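Local coordinates for putative curved DNA-binding protein (Chaetomium thermophilum var. thermophilum DSM 1495, PDB 4IPA) that probably acts in ribosome biogenesis as an Arx1 protein built on the methionine aminopeptidase fold, and may bind nucleic acid, at residues P84-A90 against E114-L120; K52-E58 against Y96-R100; K228-I232 against P245-W251; D125-I130 against F220-I225; F154-Y159 against A364-S368. Numbering follows the deposited sequence.

Overall arrangement
Read together, the five contacts illustrate how one fold changes its chemistry with depth. Contacts 1 and 2 are buried, contact 1 lying nearest the chain centre as a backbone-bonded strand pair; contact 2, which touches it through Val87 and Tyr96, lays a loop on helix 53-69 and adds a salt-bridge network at its solvent-facing end. Contacts 3, 4 and 5 are partly buried. Contacts 3 and 4 meet where Phe220 N bonds Val250 O; the first relies on a lysine and a tryptophan, the second on a turn and waters. Contact 4 shares the sheet of contact 1, Ile130 packing near Leu120. Contact 5, aromatic and aliphatic, packs Phe154 on Pro115 of contact 1.

Contact 1. Residues P84-A90 against E114-L120; sequences PTTVSPA and EPIKIQL
Strands 84-88 and 115-120 run antiparallel, their axes 4.7 Å apart at closest approach and 166° between directions. Thr86-Gln119 and Ser88-Lys117 are hydrogen-bonded pairs, and Val87-Ile118 between them is a non-hydrogen-bonded pair. Ser88 N donates to Lys117 O (2.9 Å) and Lys117 N to Ser88 O (3.0 Å); Thr86 N reaches Gln119 O at 3.0 Å, while the return bond from Gln119 N to Thr86 O is weak at 3.4 Å. These are neighbouring strands of an antiparallel sheet in the M24 (methionine aminopeptidase-like) domain. Thr86 OG1, in the p rotamer, also donates to Gln119 O (2.8 Å) and shares a water with Ser88 OG and Lys117 O; Ser88 OG also bonds Tyr96 N. Val87 CG1 meets Ile116 CG2 at 3.6 Å. Lys117, chi2 and chi3 both p, curls its NZ over the residues that follow strand 84-88, donating to Pro89 O (2.8 Å), Ala90 O (3.0 Å) and Pro115 O (2.9 Å). Ala90 N donates to Glu114 OE2 (3.3 Å).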
# COMPACT_ATOMS: atom_id res chain seq x y z
N PRO A 84 8.25 -1.46 -6.26
CA PRO A 84 8.92 -0.37 -6.98
C PRO A 84 8.48 0.99 -6.44
O PRO A 84 7.38 1.10 -5.90
CB PRO A 84 8.40 -0.54 -8.41
CG PRO A 84 7.08 -1.19 -8.25
CD PRO A 84 7.29 -2.17 -7.12
N THR A 85 9.34 2.00 -6.57
CA THR A 85 8.96 3.36 -6.24
C THR A 85 7.86 3.80 -7.20
O THR A 85 8.02 3.74 -8.41
CB THR A 85 10.13 4.33 -6.42
OG1 THR A 85 11.21 3.97 -5.54
CG2 THR A 85 9.69 5.75 -6.12
N THR A 86 6.73 4.23 -6.67
CA THR A 86 5.67 4.69 -7.55
C THR A 86 5.16 6.03 -7.05
O THR A 86 5.18 6.31 -5.86
CB THR A 86 4.50 3.70 -7.63
OG1 THR A 86 3.97 3.51 -6.31
CG2 THR A 86 4.94 2.37 -8.24
N VAL A 87 4.71 6.86 -7.98
CA VAL A 87 4.30 8.21 -7.66
C VAL A 87 3.05 8.50 -8.46
O VAL A 87 3.12 8.68 -9.67
CB VAL A 87 5.43 9.20 -7.98
CG1 VAL A 87 4.97 10.65 -7.82
CG2 VAL A 87 6.65 8.91 -7.09
N SER A 88 1.90 8.52 -7.78
CA SER A 88 0.62 8.52 -8.47
C SER A 88 -0.15 9.82 -8.29
O SER A 88 -0.44 10.23 -7.16
CB SER A 88 -0.23 7.34 -7.99
OG SER A 88 0.51 6.14 -8.07
N PRO A 89 -0.48 10.48 -9.42
CA PRO A 89 -1.27 11.73 -9.37
C PRO A 89 -2.68 11.54 -8.79
O PRO A 89 -3.07 10.43 -8.40
CB PRO A 89 -1.34 12.17 -10.84
CG PRO A 89 -0.16 11.50 -11.51
CD PRO A 89 -0.01 10.16 -10.77
N ALA A 90 -3.43 12.64 -8.80
CA ALA A 90 -4.68 12.81 -8.05
C ALA A 90 -5.70 11.69 -8.18
O ALA A 90 -6.16 11.16 -7.16
CB ALA A 90 -5.31 14.16 -8.40
N GLU A 114 -1.95 18.79 -5.71
CA GLU A 114 -2.57 17.48 -5.91
C GLU A 114 -2.16 16.49 -4.84
O GLU A 114 -1.05 16.56 -4.32
CB GLU A 114 -2.23 16.91 -7.28
CG GLU A 114 -3.09 17.45 -8.38
CD GLU A 114 -2.96 16.63 -9.65
OE1 GLU A 114 -3.58 17.03 -10.67
OE2 GLU A 114 -2.23 15.60 -9.63
N PRO A 115 -3.06 15.56 -4.50
CA PRO A 115 -2.72 14.47 -3.58
C PRO A 115 -1.95 13.37 -4.31
O PRO A 115 -2.49 12.71 -5.19
CB PRO A 115 -4.09 13.99 -3.08
CG PRO A 115 -5.03 14.35 -4.17
CD PRO A 115 -4.49 15.58 -4.84
N ILE A 116 -0.69 13.20 -3.95
CA ILE A 116 0.23 12.28 -4.61
C ILE A 116 0.43 11.07 -3.71
O ILE A 116 0.79 11.22 -2.54
CB ILE A 116 1.63 12.94 -4.85
CG1 ILE A 116 1.49 14.25 -5.64
CG2 ILE A 116 2.58 11.98 -5.53
CD1 ILE A 116 0.72 14.09 -6.93
N LYS A 117 0.21 9.87 -4.26
CA LYS A 117 0.42 8.63 -3.53
C LYS A 117 1.81 8.12 -3.80
O LYS A 117 2.18 7.90 -4.95
CB LYS A 117 -0.60 7.55 -3.92
CG LYS A 117 -1.94 7.72 -3.28
CD LYS A 117 -2.61 9.00 -3.77
CE LYS A 117 -2.98 8.89 -5.25
NZ LYS A 117 -3.73 10.11 -5.70
N ILE A 118 2.58 7.95 -2.74
CA ILE A 118 3.91 7.41 -2.87
C ILE A 118 3.94 6.06 -2.17
O ILE A 118 3.76 5.96 -0.95
CB ILE A 118 4.94 8.37 -2.28
CG1 ILE A 118 4.79 9.74 -2.95
CG2 ILE A 118 6.35 7.82 -2.49
CD1 ILE A 118 4.78 10.90 -2.00
N GLN A 119 4.10 5.02 -2.96
CA GLN A 119 4.09 3.66 -2.45
C GLN A 119 5.34 2.96 -2.94
O GLN A 119 5.66 2.97 -4.14
CB GLN A 119 2.83 2.92 -2.92
CG GLN A 119 2.78 1.43 -2.58
CD GLN A 119 1.36 0.87 -2.74
OE1 GLN A 119 1.16 -0.32 -3.00
NE2 GLN A 119 0.37 1.75 -2.59
N LEU A 120 6.06 2.36 -2.01
CA LEU A 120 7.30 1.68 -2.33
C LEU A 120 7.59 0.73 -1.20
O LEU A 120 6.88 0.72 -0.20
CB LEU A 120 8.43 2.70 -2.49
CG LEU A 120 8.69 3.64 -1.31
CD1 LEU A 120 9.66 3.01 -0.32
CD2 LEU A 120 9.24 4.98 -1.82
O HOH W 1 1.92 5.41 -5.77

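Contact 2. Residues K52-E58 against Y96-R100; sequences KIIDICE and YTPLR
A loop without regular secondary structure, 96-100, lies along the first turns of helix 53-69, for which Lys52 is the N-cap residue; the closest CA pairs, Ile54-Pro98 and Cys57-Thr97, are both 6.5 Å apart. Tyr96 comes first: with chi1 near t its ring offers an edge to Ile53, CD2 lying 4.0 Å from Ile53 CD1, while its hydroxyl bonds Glu105. Thr97 follows, CB 4.3 Å from Cys57 SG, its own hydroxyl engaged with Ser305. Pro98 packs its CD on Ile53 CG2 (4.2 Å) and its CG near Ile54 CD1 (4.3 Å); the same CD1, with Ile54 chi1 at t, closes to 3.0 Å from Pro98 O. Leu99 points away, towards helix 312-324. Arg100 then swings back over the helix with chi1 and chi2 t and chi3 m, so that Ile54 CG2 lies over one face of its guanidinium. Arg100 NH2 forms salt bridges to Asp55 OD1 (2.9 Å) and Glu58 OE1 (2.8 Å), and Arg100 NE bonds Glu58 OE2 (2.8 Å). A water bridges Lys52 NZ, Asp55 OD1 and Arg100 NH1. Two carboxylates one helical turn apart thus clamp a single guanidinium, fastening the loop's exposed end to the helix while apolar side chains pack at the buried end.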
# COMPACT_ATOMS: atom_id res chain seq x y z
N LYS A 52 9.31 15.74 -12.76
CA LYS A 52 8.89 14.67 -13.64
C LYS A 52 8.77 13.36 -12.85
O LYS A 52 9.74 12.92 -12.23
CB LYS A 52 9.90 14.50 -14.77
CG LYS A 52 10.16 15.76 -15.55
CD LYS A 52 11.43 15.66 -16.38
CE LYS A 52 11.33 14.56 -17.43
NZ LYS A 52 12.62 14.41 -18.18
N ILE A 53 7.60 12.75 -12.91
CA ILE A 53 7.37 11.49 -12.22
C ILE A 53 8.43 10.42 -12.52
O ILE A 53 8.86 9.72 -11.60
CB ILE A 53 5.94 10.94 -12.51
CG1 ILE A 53 4.91 11.85 -11.86
CG2 ILE A 53 5.77 9.54 -11.96
CD1 ILE A 53 3.47 11.42 -12.08
N ILE A 54 8.83 10.29 -13.78
CA ILE A 54 9.78 9.23 -14.12
C ILE A 54 11.13 9.43 -13.44
O ILE A 54 11.82 8.46 -13.11
CB ILE A 54 9.98 9.03 -15.65
CG1 ILE A 54 10.69 7.69 -15.92
CG2 ILE A 54 10.81 10.14 -16.26
CD1 ILE A 54 9.97 6.82 -16.87
N ASP A 55 11.51 10.69 -13.21
CA ASP A 55 12.75 10.99 -12.53
C ASP A 55 12.68 10.59 -11.06
O ASP A 55 13.64 10.03 -10.51
CB ASP A 55 13.09 12.48 -12.65
CG ASP A 55 13.53 12.86 -14.05
OD1 ASP A 55 13.86 11.95 -14.84
OD2 ASP A 55 13.54 14.07 -14.36
N ILE A 56 11.55 10.89 -10.42
CA ILE A 56 11.33 10.54 -9.02
C ILE A 56 11.36 9.02 -8.79
O ILE A 56 12.05 8.55 -7.89
CB ILE A 56 10.01 11.12 -8.51
CG1 ILE A 56 9.92 12.62 -8.85
CG2 ILE A 56 9.89 10.92 -7.00
CD1 ILE A 56 8.58 13.26 -8.54
N CYS A 57 10.63 8.27 -9.61
CA CYS A 57 10.62 6.81 -9.52
C CYS A 57 12.02 6.24 -9.72
O CYS A 57 12.44 5.35 -8.98
CB CYS A 57 9.68 6.19 -10.55
SG CYS A 57 7.94 6.61 -10.35
N GLU A 58 12.74 6.74 -10.73
CA GLU A 58 14.09 6.25 -10.96
C GLU A 58 15.00 6.56 -9.76
O GLU A 58 15.76 5.70 -9.32
CB GLU A 58 14.69 6.83 -12.25
CG GLU A 58 14.11 6.24 -13.53
CD GLU A 58 14.72 6.82 -14.81
OE1 GLU A 58 15.42 7.86 -14.74
OE2 GLU A 58 14.50 6.25 -15.90
N TYR A 96 1.61 4.19 -9.83
CA TYR A 96 2.08 4.63 -11.14
C TYR A 96 3.61 4.61 -11.24
O TYR A 96 4.31 5.12 -10.36
CB TYR A 96 1.55 6.04 -11.40
CG TYR A 96 1.73 6.53 -12.82
CD1 TYR A 96 1.27 5.78 -13.90
CD2 TYR A 96 2.33 7.75 -13.09
CE1 TYR A 96 1.42 6.23 -15.21
CE2 TYR A 96 2.49 8.21 -14.38
CZ TYR A 96 2.03 7.44 -15.44
OH TYR A 96 2.18 7.90 -16.74
N THR A 97 4.13 4.03 -12.32
CA THR A 97 5.59 3.95 -12.54
C THR A 97 5.90 3.70 -14.02
O THR A 97 6.22 2.59 -14.42
CB THR A 97 6.27 2.89 -11.62
OG1 THR A 97 7.60 2.62 -12.07
CG2 THR A 97 5.48 1.59 -11.61
N PRO A 98 5.82 4.77 -14.84
CA PRO A 98 5.78 4.64 -16.31
C PRO A 98 7.13 4.34 -16.98
O PRO A 98 8.18 4.46 -16.35
CB PRO A 98 5.25 6.01 -16.75
CG PRO A 98 5.78 6.95 -15.72
CD PRO A 98 5.80 6.17 -14.41
N LEU A 99 7.08 3.95 -18.25
CA LEU A 99 8.31 3.73 -19.04
C LEU A 99 8.96 5.03 -19.48
O LEU A 99 8.27 6.01 -19.78
CB LEU A 99 8.03 2.88 -20.26
CG LEU A 99 7.53 1.46 -19.98
CD1 LEU A 99 7.44 0.66 -21.26
CD2 LEU A 99 8.47 0.78 -18.98
N ARG A 100 10.28 5.05 -19.53
CA ARG A 100 11.00 6.20 -20.07
C ARG A 100 10.74 6.37 -21.57
O ARG A 100 10.68 7.50 -22.06
CB ARG A 100 12.50 6.12 -19.77
CG ARG A 100 13.25 7.38 -20.16
CD ARG A 100 14.60 7.52 -19.46
NE ARG A 100 14.48 8.00 -18.08
CZ ARG A 100 14.13 9.23 -17.74
NH1 ARG A 100 13.83 10.13 -18.66
NH2 ARG A 100 14.06 9.57 -16.45
O HOH W 2 14.45 13.05 -17.38

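Contact 3. Residues K228-I232 against P245-W251; sequences KKKII and PEVGDVW
Edge strand 230-232 of a five-stranded antiparallel sheet meets the type II beta turn Glu246-Asp249 that leads into strand 250-258. The two strands are not adjacent: strand 210-220 runs between them, so side chains bridge the gap, and the nearest CA atoms (Lys229 and Pro245) are 7.9 Å apart. Gly248, phi 100°, takes the turn's third position, and Asp249 N bonds Glu246 O at 2.9 Å. Trp251, chi1 m and chi2 77°, lays its indole towards the other strand: CZ3 comes 4.0 Å from Ile231 CG1, and CH2 lies 3.8 Å from Lys229 CB. Ile231, in the mt rotamer, also touches Pro245, CD1 to CG 4.2 Å. Lys229 takes chi1 m, chi2 t, chi3 m and chi4 t, which carries NZ past the indole, with a weak 3.3 Å bond to Glu246 OE1 and a further bond to Val244 O. Asp249 OD2 gathers three donors: Glu246 N at 2.9 Å, Trp251 NE1 at 3.1 Å and, in a salt bridge, Lys229 NZ at 2.6 Å.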
# COMPACT_ATOMS: atom_id res chain seq x y z
N LYS A 228 -2.41 -15.83 2.20
CA LYS A 228 -3.59 -16.70 2.15
C LYS A 228 -4.79 -16.14 2.90
O LYS A 228 -5.85 -16.75 2.92
CB LYS A 228 -3.26 -18.12 2.63
CG LYS A 228 -2.80 -18.21 4.06
CD LYS A 228 -2.52 -19.65 4.48
CE LYS A 228 -1.97 -19.68 5.91
NZ LYS A 228 -1.70 -21.07 6.41
N LYS A 229 -4.63 -14.96 3.49
CA LYS A 229 -5.76 -14.25 4.05
C LYS A 229 -5.79 -12.84 3.47
O LYS A 229 -4.73 -12.26 3.18
CB LYS A 229 -5.68 -14.22 5.58
CG LYS A 229 -5.38 -15.60 6.18
CD LYS A 229 -5.51 -15.67 7.71
CE LYS A 229 -4.54 -14.79 8.44
NZ LYS A 229 -4.48 -15.15 9.90
N LYS A 230 -6.98 -12.28 3.29
CA LYS A 230 -7.12 -10.92 2.81
C LYS A 230 -8.45 -10.29 3.26
O LYS A 230 -9.47 -10.97 3.41
CB LYS A 230 -7.02 -10.86 1.29
CG LYS A 230 -8.25 -11.36 0.60
CD LYS A 230 -8.00 -11.68 -0.86
CE LYS A 230 -9.16 -12.46 -1.45
NZ LYS A 230 -8.88 -12.85 -2.87
N ILE A 231 -8.41 -8.98 3.47
CA ILE A 231 -9.61 -8.23 3.76
C ILE A 231 -9.92 -7.33 2.57
O ILE A 231 -9.08 -6.52 2.18
CB ILE A 231 -9.41 -7.37 5.01
CG1 ILE A 231 -9.21 -8.29 6.22
CG2 ILE A 231 -10.61 -6.45 5.21
CD1 ILE A 231 -8.91 -7.56 7.51
N ILE A 232 -11.09 -7.47 1.99
CA ILE A 232 -11.44 -6.62 0.86
C ILE A 232 -12.54 -5.63 1.24
O ILE A 232 -13.66 -6.04 1.50
CB ILE A 232 -11.92 -7.44 -0.34
CG1 ILE A 232 -10.90 -8.52 -0.69
CG2 ILE A 232 -12.20 -6.50 -1.53
CD1 ILE A 232 -11.25 -9.33 -1.93
N PRO A 245 -7.41 -11.75 10.90
CA PRO A 245 -6.08 -11.48 11.47
C PRO A 245 -5.88 -12.23 12.78
O PRO A 245 -6.80 -12.27 13.60
CB PRO A 245 -6.10 -9.97 11.72
CG PRO A 245 -7.25 -9.44 10.91
CD PRO A 245 -8.25 -10.54 10.86
N GLU A 246 -4.70 -12.80 12.97
CA GLU A 246 -4.37 -13.58 14.15
C GLU A 246 -3.01 -13.14 14.66
O GLU A 246 -2.15 -12.71 13.88
CB GLU A 246 -4.29 -15.08 13.81
CG GLU A 246 -5.59 -15.69 13.30
CD GLU A 246 -5.46 -17.21 13.11
OE1 GLU A 246 -5.15 -17.64 11.99
OE2 GLU A 246 -5.67 -17.96 14.09
N VAL A 247 -2.83 -13.27 15.97
CA VAL A 247 -1.51 -13.09 16.58
C VAL A 247 -0.54 -13.96 15.81
O VAL A 247 -0.86 -15.10 15.48
CB VAL A 247 -1.53 -13.50 18.07
CG1 VAL A 247 -0.11 -13.71 18.61
CG2 VAL A 247 -2.29 -12.46 18.90
N GLY A 248 0.64 -13.43 15.51
CA GLY A 248 1.60 -14.13 14.65
C GLY A 248 1.62 -13.64 13.20
O GLY A 248 2.57 -13.90 12.47
N ASP A 249 0.57 -12.91 12.79
CA ASP A 249 0.44 -12.44 11.40
C ASP A 249 1.24 -11.16 11.12
O ASP A 249 1.35 -10.27 11.97
CB ASP A 249 -1.01 -12.12 11.07
CG ASP A 249 -1.89 -13.35 10.85
OD1 ASP A 249 -1.40 -14.50 10.87
OD2 ASP A 249 -3.10 -13.13 10.62
N VAL A 250 1.76 -11.05 9.90
CA VAL A 250 2.09 -9.74 9.34
C VAL A 250 1.18 -9.38 8.15
O VAL A 250 0.95 -10.20 7.24
CB VAL A 250 3.58 -9.64 8.95
CG1 VAL A 250 3.83 -8.34 8.20
CG2 VAL A 250 4.45 -9.71 10.20
N TRP A 251 0.65 -8.15 8.18
CA TRP A 251 -0.26 -7.67 7.14
C TRP A 251 0.20 -6.38 6.47
O TRP A 251 0.76 -5.48 7.11
CB TRP A 251 -1.63 -7.40 7.74
CG TRP A 251 -2.43 -8.59 8.08
CD1 TRP A 251 -2.26 -9.42 9.16
CD2 TRP A 251 -3.57 -9.09 7.36
NE1 TRP A 251 -3.21 -10.41 9.14
CE2 TRP A 251 -4.03 -10.22 8.06
CE3 TRP A 251 -4.25 -8.67 6.20
CZ2 TRP A 251 -5.14 -10.96 7.64
CZ3 TRP A 251 -5.35 -9.39 5.78
CH2 TRP A 251 -5.79 -10.53 6.51

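Contact 4. Residues D125-I130 against F220-I225; sequences DGYGTI and FDKNEI
Backbone polarity comes first. The start of strand 127-136 abuts a type II beta turn, Asp221-Glu224, that follows strand 210-220. The turn closes on itself by Glu224 N to Asp221 O (2.7 Å) and Asp221 N to Glu224 O (2.9 Å), and it docks through one direct hydrogen bond, Asn223 N to Gly126 O at 2.6 Å. The CA atoms of Gly126 and Asn223 are only 4.2 Å apart. Gly126 suits this spot twice over: its phi of 88° and psi of 3° favour glycine, and a CB would clash with Asn223 OD1. At the Phe220 ring, chi1 m, the edge approaches a backbone carbonyl, CD2 lying 3.3 Å from Gly128 O.

Water supplies further links. One molecule accepts from Gly128 N (2.9 Å) and lies 2.9 Å from Asp221 O, to which it can donate; another joins Asp125 OD1 (3.0 Å) to Lys222 NZ (2.7 Å), which lie 4.2 Å from each other, too far for a salt bridge. Asp125 OD2 pairs with Lys28 instead.

Apolar contacts flank both. Extended Lys222 lays CG 3.5 Å from Tyr127 CZ. Deeper in, Ile130 CD1 meets Phe220 CZ (4.1 Å) and Ile225 CG2 (4.0 Å). The join between the two sheets therefore runs from a hydrated, charged outer end to a hydrocarbon inner one, its single direct hydrogen bond set at the turn.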
# COMPACT_ATOMS: atom_id res chain seq x y z
N ASP A 125 15.38 -11.12 2.96
CA ASP A 125 15.24 -12.57 3.08
C ASP A 125 13.80 -13.01 2.90
O ASP A 125 13.34 -13.94 3.56
CB ASP A 125 15.81 -13.09 4.40
CG ASP A 125 15.90 -14.62 4.44
OD1 ASP A 125 16.18 -15.24 3.39
OD2 ASP A 125 15.71 -15.21 5.53
N GLY A 126 13.09 -12.34 1.99
CA GLY A 126 11.74 -12.70 1.63
C GLY A 126 10.70 -12.06 2.53
O GLY A 126 9.51 -12.33 2.38
N TYR A 127 11.13 -11.22 3.45
CA TYR A 127 10.20 -10.52 4.33
C TYR A 127 10.11 -9.04 3.94
O TYR A 127 11.05 -8.25 4.16
CB TYR A 127 10.57 -10.71 5.82
CG TYR A 127 10.66 -12.19 6.18
CD1 TYR A 127 9.51 -12.97 6.25
CD2 TYR A 127 11.89 -12.80 6.41
CE1 TYR A 127 9.58 -14.32 6.56
CE2 TYR A 127 11.97 -14.17 6.72
CZ TYR A 127 10.81 -14.91 6.80
OH TYR A 127 10.86 -16.26 7.09
N GLY A 128 8.98 -8.68 3.34
CA GLY A 128 8.82 -7.35 2.78
C GLY A 128 7.91 -6.42 3.57
O GLY A 128 6.96 -6.87 4.24
N THR A 129 8.22 -5.13 3.50
CA THR A 129 7.34 -4.11 4.05
C THR A 129 6.98 -3.19 2.91
O THR A 129 7.87 -2.70 2.21
CB THR A 129 8.06 -3.26 5.12
OG1 THR A 129 9.22 -2.66 4.53
CG2 THR A 129 8.49 -4.12 6.31
N ILE A 130 5.70 -2.95 2.70
CA ILE A 130 5.25 -1.98 1.71
C ILE A 130 4.63 -0.80 2.46
O ILE A 130 3.90 -0.99 3.44
CB ILE A 130 4.24 -2.62 0.72
CG1 ILE A 130 4.86 -3.84 0.04
CG2 ILE A 130 3.80 -1.60 -0.34
CD1 ILE A 130 3.94 -4.56 -0.94
N PHE A 220 1.01 -11.02 4.68
CA PHE A 220 2.34 -11.21 4.11
C PHE A 220 2.94 -12.50 4.68
O PHE A 220 2.56 -12.95 5.78
CB PHE A 220 3.30 -10.05 4.43
CG PHE A 220 2.97 -8.74 3.75
CD1 PHE A 220 1.86 -8.61 2.93
CD2 PHE A 220 3.80 -7.64 3.93
CE1 PHE A 220 1.56 -7.40 2.30
CE2 PHE A 220 3.51 -6.42 3.30
CZ PHE A 220 2.38 -6.30 2.48
N ASP A 221 3.87 -13.09 3.95
CA ASP A 221 4.70 -14.16 4.49
C ASP A 221 6.01 -14.19 3.71
O ASP A 221 6.24 -13.33 2.85
CB ASP A 221 3.98 -15.50 4.41
CG ASP A 221 4.51 -16.50 5.45
OD1 ASP A 221 5.54 -16.22 6.10
OD2 ASP A 221 3.90 -17.58 5.60
N LYS A 222 6.87 -15.15 4.02
CA LYS A 222 8.16 -15.22 3.36
C LYS A 222 7.93 -15.26 1.85
O LYS A 222 7.17 -16.09 1.37
CB LYS A 222 8.96 -16.44 3.82
CG LYS A 222 10.45 -16.26 3.58
CD LYS A 222 11.25 -17.54 3.79
CE LYS A 222 12.73 -17.25 3.58
NZ LYS A 222 13.50 -18.46 3.19
N ASN A 223 8.57 -14.35 1.12
CA ASN A 223 8.40 -14.25 -0.32
C ASN A 223 6.95 -14.07 -0.74
O ASN A 223 6.57 -14.50 -1.82
CB ASN A 223 8.96 -15.51 -1.00
CG ASN A 223 10.45 -15.62 -0.87
OD1 ASN A 223 11.19 -14.65 -1.13
ND2 ASN A 223 10.92 -16.80 -0.47
N GLU A 224 6.13 -13.46 0.11
CA GLU A 224 4.73 -13.28 -0.29
C GLU A 224 4.11 -11.98 0.22
O GLU A 224 4.06 -11.72 1.43
CB GLU A 224 3.89 -14.49 0.18
CG GLU A 224 2.41 -14.42 -0.22
CD GLU A 224 2.20 -14.53 -1.72
OE1 GLU A 224 1.97 -15.67 -2.20
OE2 GLU A 224 2.28 -13.48 -2.43
N ILE A 225 3.64 -11.15 -0.71
CA ILE A 225 2.90 -9.95 -0.31
C ILE A 225 1.41 -10.03 -0.66
O ILE A 225 0.69 -9.06 -0.51
CB ILE A 225 3.57 -8.64 -0.81
CG1 ILE A 225 3.96 -8.74 -2.29
CG2 ILE A 225 4.80 -8.33 0.04
CD1 ILE A 225 2.77 -9.00 -3.24
O HOH W 3 16.21 -18.20 3.29
O HOH W 4 6.82 -10.54 2.96

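Contact 5. Residues F154-Y159 against A364-S368; sequences FLATYY and AWDLS
A leucine methyl sits almost squarely over a tyrosine ring here: Leu367 CD2 lies 3.8 Å from the centroid of Tyr158, just 6° off the ring normal, a CH-pi contact. Tyr158 stands on the helical segment 154-159, and its chi1 of t with chi2 near -90° turns the ring face to the leucine. The partner segment, 364-368, is a loop entering a 3-10 turn at Leu367; an Asx turn opens it, Asp366 OD1 accepting from Ser368 N (3.1 Å) and Ser368 OG (2.7 Å). The CA atoms of Tyr158 and Trp365 are 8.1 Å apart and those of Leu155 and Leu367 8.2 Å, so side chains do the joining. Leu367, rotamer mt, also brings CD2 to Leu155 CD2 (3.8 Å) and CD1 to Tyr159 OH (3.7 Å). Trp365, chi1 m and chi2 -8°, slots its indole between Phe154 and Tyr158: CH2 is 3.5 Å from Phe154 CD2 and CE3 3.9 Å from Tyr158 CD2. Consistent with the pita-bread fold of the M24 family, in which helices pack on antiparallel sheets, the tryptophan reaches Asp133 of strand 127-136 through NE1 and Cys343 and Leu345 of strand 342-352, placing this late loop against helix 148-167 and both sheets.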
# COMPACT_ATOMS: atom_id res chain seq x y z
N PHE A 154 -8.52 13.69 3.05
CA PHE A 154 -7.43 13.24 3.90
C PHE A 154 -7.90 12.69 5.24
O PHE A 154 -7.43 11.64 5.68
CB PHE A 154 -6.43 14.38 4.14
CG PHE A 154 -5.41 14.54 3.05
CD1 PHE A 154 -5.74 15.16 1.86
CD2 PHE A 154 -4.12 14.06 3.22
CE1 PHE A 154 -4.80 15.32 0.86
CE2 PHE A 154 -3.18 14.20 2.21
CZ PHE A 154 -3.52 14.83 1.03
N LEU A 155 -8.79 13.41 5.92
CA LEU A 155 -9.27 12.97 7.22
C LEU A 155 -10.07 11.67 7.15
O LEU A 155 -9.98 10.83 8.05
CB LEU A 155 -10.10 14.06 7.89
CG LEU A 155 -9.25 15.21 8.42
CD1 LEU A 155 -10.14 16.37 8.85
CD2 LEU A 155 -8.38 14.74 9.57
N ALA A 156 -10.86 11.50 6.08
CA ALA A 156 -11.59 10.26 5.88
C ALA A 156 -10.59 9.11 5.80
O ALA A 156 -10.79 8.04 6.39
CB ALA A 156 -12.42 10.32 4.62
N THR A 157 -9.51 9.32 5.06
CA THR A 157 -8.54 8.27 4.84
C THR A 157 -7.80 7.96 6.14
O THR A 157 -7.59 6.81 6.49
CB THR A 157 -7.54 8.64 3.75
OG1 THR A 157 -8.26 9.08 2.58
CG2 THR A 157 -6.69 7.44 3.39
N TYR A 158 -7.40 9.02 6.84
CA TYR A 158 -6.75 8.88 8.13
C TYR A 158 -7.61 8.07 9.10
O TYR A 158 -7.13 7.10 9.70
CB TYR A 158 -6.44 10.27 8.72
CG TYR A 158 -5.79 10.25 10.08
CD1 TYR A 158 -6.56 10.23 11.25
CD2 TYR A 158 -4.41 10.24 10.21
CE1 TYR A 158 -5.96 10.22 12.50
CE2 TYR A 158 -3.80 10.21 11.46
CZ TYR A 158 -4.58 10.21 12.60
OH TYR A 158 -3.96 10.19 13.83
N TYR A 159 -8.87 8.46 9.27
CA TYR A 159 -9.72 7.79 10.25
C TYR A 159 -10.15 6.42 9.79
O TYR A 159 -10.31 5.52 10.61
CB TYR A 159 -10.90 8.65 10.70
CG TYR A 159 -10.46 9.71 11.68
CD1 TYR A 159 -9.99 9.36 12.93
CD2 TYR A 159 -10.47 11.06 11.33
CE1 TYR A 159 -9.56 10.33 13.83
CE2 TYR A 159 -10.05 12.03 12.22
CZ TYR A 159 -9.59 11.67 13.47
OH TYR A 159 -9.16 12.63 14.36
N ALA A 364 3.23 9.79 10.78
CA ALA A 364 2.00 10.30 11.35
C ALA A 364 1.63 11.67 10.78
O ALA A 364 2.50 12.51 10.57
CB ALA A 364 2.13 10.38 12.87
N TRP A 365 0.35 11.89 10.50
CA TRP A 365 -0.10 13.18 10.02
C TRP A 365 -0.39 14.13 11.17
O TRP A 365 -1.00 13.75 12.16
CB TRP A 365 -1.36 13.03 9.17
CG TRP A 365 -1.12 12.38 7.85
CD1 TRP A 365 0.09 12.06 7.29
CD2 TRP A 365 -2.12 11.96 6.92
NE1 TRP A 365 -0.10 11.46 6.07
CE2 TRP A 365 -1.45 11.39 5.81
CE3 TRP A 365 -3.51 12.01 6.91
CZ2 TRP A 365 -2.13 10.88 4.71
CZ3 TRP A 365 -4.19 11.49 5.81
CH2 TRP A 365 -3.50 10.93 4.73
N ASP A 366 0.06 15.37 11.02
CA ASP A 366 -0.29 16.41 11.97
C ASP A 366 -1.72 16.84 11.68
O ASP A 366 -1.99 17.51 10.67
CB ASP A 366 0.67 17.58 11.80
CG ASP A 366 0.33 18.75 12.70
OD1 ASP A 366 -0.48 18.58 13.64
OD2 ASP A 366 0.87 19.85 12.44
N LEU A 367 -2.65 16.43 12.55
CA LEU A 367 -4.06 16.70 12.34
C LEU A 367 -4.38 18.18 12.48
O LEU A 367 -5.40 18.63 11.99
CB LEU A 367 -4.92 15.89 13.31
CG LEU A 367 -4.84 14.37 13.13
CD1 LEU A 367 -5.58 13.65 14.25
CD2 LEU A 367 -5.36 13.95 11.76
N SER A 368 -3.50 18.92 13.15
CA SER A 368 -3.74 20.35 13.34
C SER A 368 -3.78 21.10 12.01
O SER A 368 -4.33 22.20 11.94
CB SER A 368 -2.70 20.98 14.27
OG SER A 368 -1.43 21.07 13.65